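PDB 3H08: Rnh (Ribonuclease H) from Chlorobaculum tepidum, which probably cleaves the RNA strand of RNA-DNA hybrids endonucleolytically, leaving 5'-phosphomonoester ends, with magnesium as its cofactor. Local coordinates for residues Y73-K84 with N101-T112. The protein carries 3 engineered substitutions. Sequence-based numbering, arbitrary orientation. Where two conformers were deposited one is given.
Sequences YLVNAMNEGWLK and NIDLWQEILKLT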
loop_
_atom_site.group_PDB
_atom_site.type_symbol
_atom_site.label_atom_id
_atom_site.label_comp_id
_atom_site.label_asym_id
_atom_site.label_seq_id
_atom_site.Cartn_x
_atom_site.Cartn_y
_atom_site.Cartn_z
ATOM N N TYR A 73 -0.160 -9.345 4.137
ATOM C CA TYR A 73 -1.457 -9.390 3.469
ATOM C C TYR A 73 -1.338 -8.944 2.040
ATOM O O TYR A 73 -1.749 -9.630 1.128
ATOM C CB TYR A 73 -2.434 -8.507 4.257
ATOM C CG TYR A 73 -3.848 -8.468 3.732
ATOM C CD1 TYR A 73 -4.622 -9.626 3.647
ATOM C CD2 TYR A 73 -4.440 -7.260 3.348
ATOM C CE1 TYR A 73 -5.944 -9.575 3.166
ATOM C CE2 TYR A 73 -5.745 -7.209 2.929
ATOM C CZ TYR A 73 -6.490 -8.346 2.827
ATOM O OH TYR A 73 -7.793 -8.263 2.371
ATOM N N LEU A 74 -0.746 -7.776 1.848
ATOM C CA LEU A 74 -0.517 -7.274 0.517
ATOM C C LEU A 74 0.479 -8.095 -0.261
ATOM O O LEU A 74 0.233 -8.520 -1.410
ATOM C CB LEU A 74 -0.041 -5.828 0.587
ATOM C CG LEU A 74 0.387 -5.144 -0.720
ATOM C CD1 LEU A 74 -0.793 -5.041 -1.697
ATOM C CD2 LEU A 74 0.998 -3.819 -0.440
ATOM N N VAL A 75 1.658 -8.254 0.310
ATOM C CA VAL A 75 2.752 -8.813 -0.468
ATOM C C VAL A 75 2.500 -10.283 -0.833
ATOM O O VAL A 75 2.744 -10.703 -1.957
ATOM C CB VAL A 75 4.116 -8.630 0.255
ATOM C CG1 VAL A 75 5.222 -9.350 -0.520
ATOM C CG2 VAL A 75 4.416 -7.199 0.448
ATOM N N ASN A 76 1.937 -11.049 0.086
ATOM C CA ASN A 76 1.600 -12.440 -0.229
ATOM C C ASN A 76 0.560 -12.528 -1.341
ATOM O O ASN A 76 0.654 -13.376 -2.215
ATOM C CB ASN A 76 1.102 -13.168 0.994
ATOM C CG ASN A 76 2.201 -13.416 1.999
ATOM O OD1 ASN A 76 3.390 -13.337 1.670
ATOM N ND2 ASN A 76 1.818 -13.722 3.223
ATOM N N ALA A 77 -0.446 -11.650 -1.329
ATOM C CA ALA A 77 -1.484 -11.723 -2.346
ATOM C C ALA A 77 -0.880 -11.500 -3.713
ATOM O O ALA A 77 -1.312 -12.068 -4.689
ATOM C CB ALA A 77 -2.549 -10.696 -2.104
ATOM N N MET A 78 0.093 -10.611 -3.783
ATOM C CA MET A 78 0.670 -10.275 -5.076
ATOM C C MET A 78 1.715 -11.296 -5.508
ATOM O O MET A 78 1.843 -11.587 -6.704
ATOM C CB MET A 78 1.338 -8.894 -5.011
ATOM C CG MET A 78 0.442 -7.764 -4.515
ATOM S SD MET A 78 -1.109 -7.697 -5.454
ATOM C CE MET A 78 -0.576 -7.358 -7.117
ATOM N N ASN A 79 2.521 -11.787 -4.562
ATOM C CA ASN A 79 3.666 -12.644 -4.901
ATOM C C ASN A 79 3.398 -14.145 -4.886
ATOM O O ASN A 79 4.209 -14.921 -5.413
ATOM C CB ASN A 79 4.835 -12.320 -3.979
ATOM C CG ASN A 79 5.417 -10.966 -4.258
ATOM O OD1 ASN A 79 5.027 -10.324 -5.212
ATOM N ND2 ASN A 79 6.359 -10.533 -3.441
ATOM N N GLU A 80 2.302 -14.549 -4.256
ATOM C CA GLU A 80 1.906 -15.964 -4.228
ATOM C C GLU A 80 0.779 -16.266 -5.249
ATOM O O GLU A 80 0.270 -17.396 -5.320
ATOM C CB GLU A 80 1.467 -16.352 -2.816
ATOM C CG GLU A 80 2.442 -16.085 -1.696
ATOM C CD GLU A 80 3.805 -16.749 -1.851
ATOM O OE1 GLU A 80 3.864 -17.930 -2.244
ATOM O OE2 GLU A 80 4.829 -16.069 -1.571
ATOM N N GLY A 81 0.374 -15.257 -6.020
ATOM C CA GLY A 81 -0.602 -15.459 -7.105
ATOM C C GLY A 81 -2.055 -15.466 -6.651
ATOM O O GLY A 81 -2.946 -15.775 -7.439
ATOM N N TRP A 82 -2.296 -15.110 -5.389
ATOM C CA TRP A 82 -3.628 -15.229 -4.798
ATOM C C TRP A 82 -4.595 -14.235 -5.427
ATOM O O TRP A 82 -5.729 -14.570 -5.742
ATOM C CB TRP A 82 -3.572 -14.990 -3.295
ATOM C CG TRP A 82 -2.732 -15.950 -2.559
ATOM C CD1 TRP A 82 -2.271 -17.148 -3.007
ATOM C CD2 TRP A 82 -2.305 -15.829 -1.209
ATOM N NE1 TRP A 82 -1.560 -17.791 -2.008
ATOM C CE2 TRP A 82 -1.569 -16.994 -0.894
ATOM C CE3 TRP A 82 -2.472 -14.848 -0.226
ATOM C CZ2 TRP A 82 -0.998 -17.196 0.347
ATOM C CZ3 TRP A 82 -1.896 -15.064 1.025
ATOM C CH2 TRP A 82 -1.179 -16.226 1.294
ATOM N N LEU A 83 -4.163 -12.998 -5.583
ATOM C CA LEU A 83 -5.033 -12.001 -6.160
ATOM C C LEU A 83 -5.524 -12.456 -7.536
ATOM O O LEU A 83 -6.727 -12.375 -7.852
ATOM C CB LEU A 83 -4.333 -10.644 -6.239
ATOM C CG LEU A 83 -5.126 -9.610 -7.036
ATOM C CD1 LEU A 83 -6.461 -9.293 -6.358
ATOM C CD2 LEU A 83 -4.302 -8.372 -7.196
ATOM N N LYS A 84 -4.620 -13.005 -8.335
ATOM C CA LYS A 84 -5.017 -13.449 -9.682
ATOM C C LYS A 84 -5.997 -14.609 -9.652
ATOM O O LYS A 84 -6.917 -14.673 -10.461
ATOM C CB LYS A 84 -3.779 -13.766 -10.527
ATOM C CG LYS A 84 -2.921 -12.499 -10.803
ATOM C CD LYS A 84 -3.807 -11.239 -11.008
ATOM C CE LYS A 84 -3.016 -9.943 -10.982
ATOM N NZ LYS A 84 -1.851 -9.955 -11.915
ATOM N N ASN A 101 -12.337 -6.880 1.396
ATOM C CA ASN A 101 -11.711 -5.692 0.803
ATOM C C ASN A 101 -11.637 -5.733 -0.718
ATOM O O ASN A 101 -10.703 -5.190 -1.330
ATOM C CB ASN A 101 -10.317 -5.487 1.405
ATOM C CG ASN A 101 -10.336 -5.510 2.919
ATOM O OD1 ASN A 101 -9.502 -6.171 3.586
ATOM N ND2 ASN A 101 -11.306 -4.832 3.483
ATOM N N ILE A 102 -12.672 -6.315 -1.335
ATOM C CA ILE A 102 -12.704 -6.466 -2.812
ATOM C C ILE A 102 -12.570 -5.102 -3.464
ATOM O O ILE A 102 -11.907 -4.981 -4.470
ATOM C CB ILE A 102 -13.980 -7.148 -3.298
ATOM C CG1 ILE A 102 -13.981 -8.610 -2.825
ATOM C CG2 ILE A 102 -14.090 -7.102 -4.814
ATOM C CD1 ILE A 102 -15.370 -9.257 -2.917
ATOM N N ASP A 103 -13.186 -4.076 -2.872
ATOM C CA ASP A 103 -13.083 -2.722 -3.424
ATOM C C ASP A 103 -11.631 -2.284 -3.596
ATOM O O ASP A 103 -11.236 -1.734 -4.638
ATOM C CB ASP A 103 -13.875 -1.720 -2.584
ATOM C CG ASP A 103 -13.444 -1.669 -1.090
ATOM O OD1 ASP A 103 -13.122 -2.709 -0.455
ATOM O OD2 ASP A 103 -13.510 -0.541 -0.554
ATOM N N LEU A 104 -10.819 -2.567 -2.593
ATOM C CA LEU A 104 -9.411 -2.175 -2.639
ATOM C C LEU A 104 -8.600 -3.078 -3.550
ATOM O O LEU A 104 -7.788 -2.591 -4.334
ATOM C CB LEU A 104 -8.824 -2.122 -1.226
ATOM C CG LEU A 104 -9.513 -1.168 -0.251
ATOM C CD1 LEU A 104 -8.771 -1.136 1.066
ATOM C CD2 LEU A 104 -9.574 0.234 -0.791
ATOM N N TRP A 105 -8.854 -4.386 -3.508
ATOM C CA TRP A 105 -8.178 -5.272 -4.469
ATOM C C TRP A 105 -8.473 -4.899 -5.928
ATOM O O TRP A 105 -7.587 -5.016 -6.770
ATOM C CB TRP A 105 -8.482 -6.747 -4.216
ATOM C CG TRP A 105 -7.938 -7.245 -2.954
ATOM C CD1 TRP A 105 -8.646 -7.621 -1.854
ATOM C CD2 TRP A 105 -6.547 -7.357 -2.588
ATOM N NE1 TRP A 105 -7.806 -8.026 -0.848
ATOM C CE2 TRP A 105 -6.508 -7.866 -1.264
ATOM C CE3 TRP A 105 -5.349 -7.113 -3.250
ATOM C CZ2 TRP A 105 -5.310 -8.135 -0.605
ATOM C CZ3 TRP A 105 -4.161 -7.405 -2.592
ATOM C CH2 TRP A 105 -4.157 -7.876 -1.282
ATOM N N GLN A 106 -9.677 -4.428 -6.239
ATOM C CA GLN A 106 -9.999 -4.027 -7.609
ATOM C C GLN A 106 -9.168 -2.835 -8.027
ATOM O O GLN A 106 -8.790 -2.703 -9.192
ATOM C CB GLN A 106 -11.481 -3.690 -7.725
ATOM C CG GLN A 106 -12.318 -4.937 -7.800
ATOM C CD GLN A 106 -13.800 -4.701 -7.605
ATOM O OE1 GLN A 106 -14.599 -5.550 -7.960
ATOM N NE2 GLN A 106 -14.169 -3.559 -7.023
ATOM N N GLU A 107 -8.927 -1.940 -7.086
ATOM C CA GLU A 107 -8.094 -0.777 -7.360
ATOM C C GLU A 107 -6.658 -1.207 -7.625
ATOM O O GLU A 107 -6.024 -0.712 -8.548
ATOM C CB GLU A 107 -8.149 0.212 -6.201
ATOM C CG GLU A 107 -9.339 1.073 -6.211
ATOM C CD GLU A 107 -9.367 1.912 -7.481
ATOM O OE1 GLU A 107 -8.469 2.784 -7.657
ATOM O OE2 GLU A 107 -10.231 1.658 -8.324
ATOM N N ILE A 108 -6.165 -2.137 -6.824
ATOM C CA ILE A 108 -4.802 -2.635 -6.975
ATOM C C ILE A 108 -4.633 -3.364 -8.297
ATOM O O ILE A 108 -3.574 -3.261 -8.922
ATOM C CB ILE A 108 -4.393 -3.540 -5.781
ATOM C CG1 ILE A 108 -4.317 -2.701 -4.509
ATOM C CG2 ILE A 108 -3.057 -4.240 -6.064
ATOM C CD1 ILE A 108 -4.224 -3.514 -3.211
ATOM N N LEU A 109 -5.665 -4.089 -8.741
ATOM C CA LEU A 109 -5.642 -4.695 -10.081
ATOM C C LEU A 109 -5.453 -3.647 -11.186
ATOM O O LEU A 109 -4.650 -3.841 -12.104
ATOM C CB LEU A 109 -6.916 -5.487 -10.318
ATOM C CG LEU A 109 -6.887 -6.829 -9.659
ATOM C CD1 LEU A 109 -8.306 -7.422 -9.706
ATOM C CD2 LEU A 109 -5.904 -7.760 -10.341
ATOM N N LYS A 110 -6.213 -2.554 -11.118
ATOM C CA LYS A 110 -6.112 -1.502 -12.094
ATOM C C LYS A 110 -4.729 -0.848 -12.098
ATOM O O LYS A 110 -4.112 -0.633 -13.148
ATOM C CB LYS A 110 -7.216 -0.470 -11.856
ATOM C CG LYS A 110 -8.626 -0.999 -12.156
ATOM C CD LYS A 110 -9.667 0.003 -11.670
ATOM C CE LYS A 110 -9.714 1.191 -12.608
ATOM N NZ LYS A 110 -10.890 2.097 -12.344
ATOM N N LEU A 111 -4.222 -0.582 -10.923
ATOM C CA LEU A 111 -2.968 0.154 -10.786
ATOM C C LEU A 111 -1.772 -0.683 -11.185
ATOM O O LEU A 111 -0.753 -0.154 -11.593
ATOM C CB LEU A 111 -2.826 0.641 -9.348
ATOM C CG LEU A 111 -3.781 1.774 -9.046
ATOM C CD1 LEU A 111 -3.964 1.965 -7.545
ATOM C CD2 LEU A 111 -3.283 3.065 -9.673
ATOM N N THR A 112 -1.877 -1.999 -11.016
ATOM C CA THR A 112 -0.791 -2.925 -11.438
ATOM C C THR A 112 -0.882 -3.330 -12.906
ATOM O O THR A 112 -0.076 -4.100 -13.378
ATOM C CB THR A 112 -0.700 -4.140 -10.538
ATOM O OG1 THR A 112 -1.938 -4.881 -10.513
ATOM C CG2 THR A 112 -0.321 -3.714 -9.106
#
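In the helical layer of this RNase H fold, W105 of helix 102-112 reaches across to the 73-84 segment as a knob set among Y73, L74, A77 and L83. Indole suits the place because it is long enough to bridge helices 73-79 and 102-112, whose axes come within 12.7 Å, and carries one polar group at its rim. W105 NE1 donates a hydrogen bond to Y73 OH (3.2 Å), bent to 146° and tilted somewhat out of the indole plane. The same tyrosine offers its face to the indole edge: W105 CZ2 lies over the rim of the ring, 3.6 Å from Y73 CZ, in an edge-to-face pair with planes 63° apart. Y73 is placed for both by CG standing anti to the backbone N (chi1 -178°). This end lies near the metal site, the Y73 side chain being about 4 Å at nearest atoms from that of E48, a predicted magnesium ligand. A77, with only a methyl group, lets the far end of the indole come close, CB to W105 CH2 3.3 Å. Flexible M78 bends at chi2 and chi3, bringing SD to the indole edge and within 4.0 Å of I108 CG2, while its CE meets T112 CG2 tip to tip. On helix 82-84, L83 divides its branches: CD1 packs on W105 CB, and CD2 touches L109 CD2 at 3.6 Å as the two leucines pass in opposite directions. The aliphatic part of K84 extends this apolar patch over L109. W86 adds a further edge-to-face ring to W105, and W91 also touches the W105 side chain; I108 touches I53 of helix 44-57, and L74, M78 and T112 reach F119 of strand 116-121.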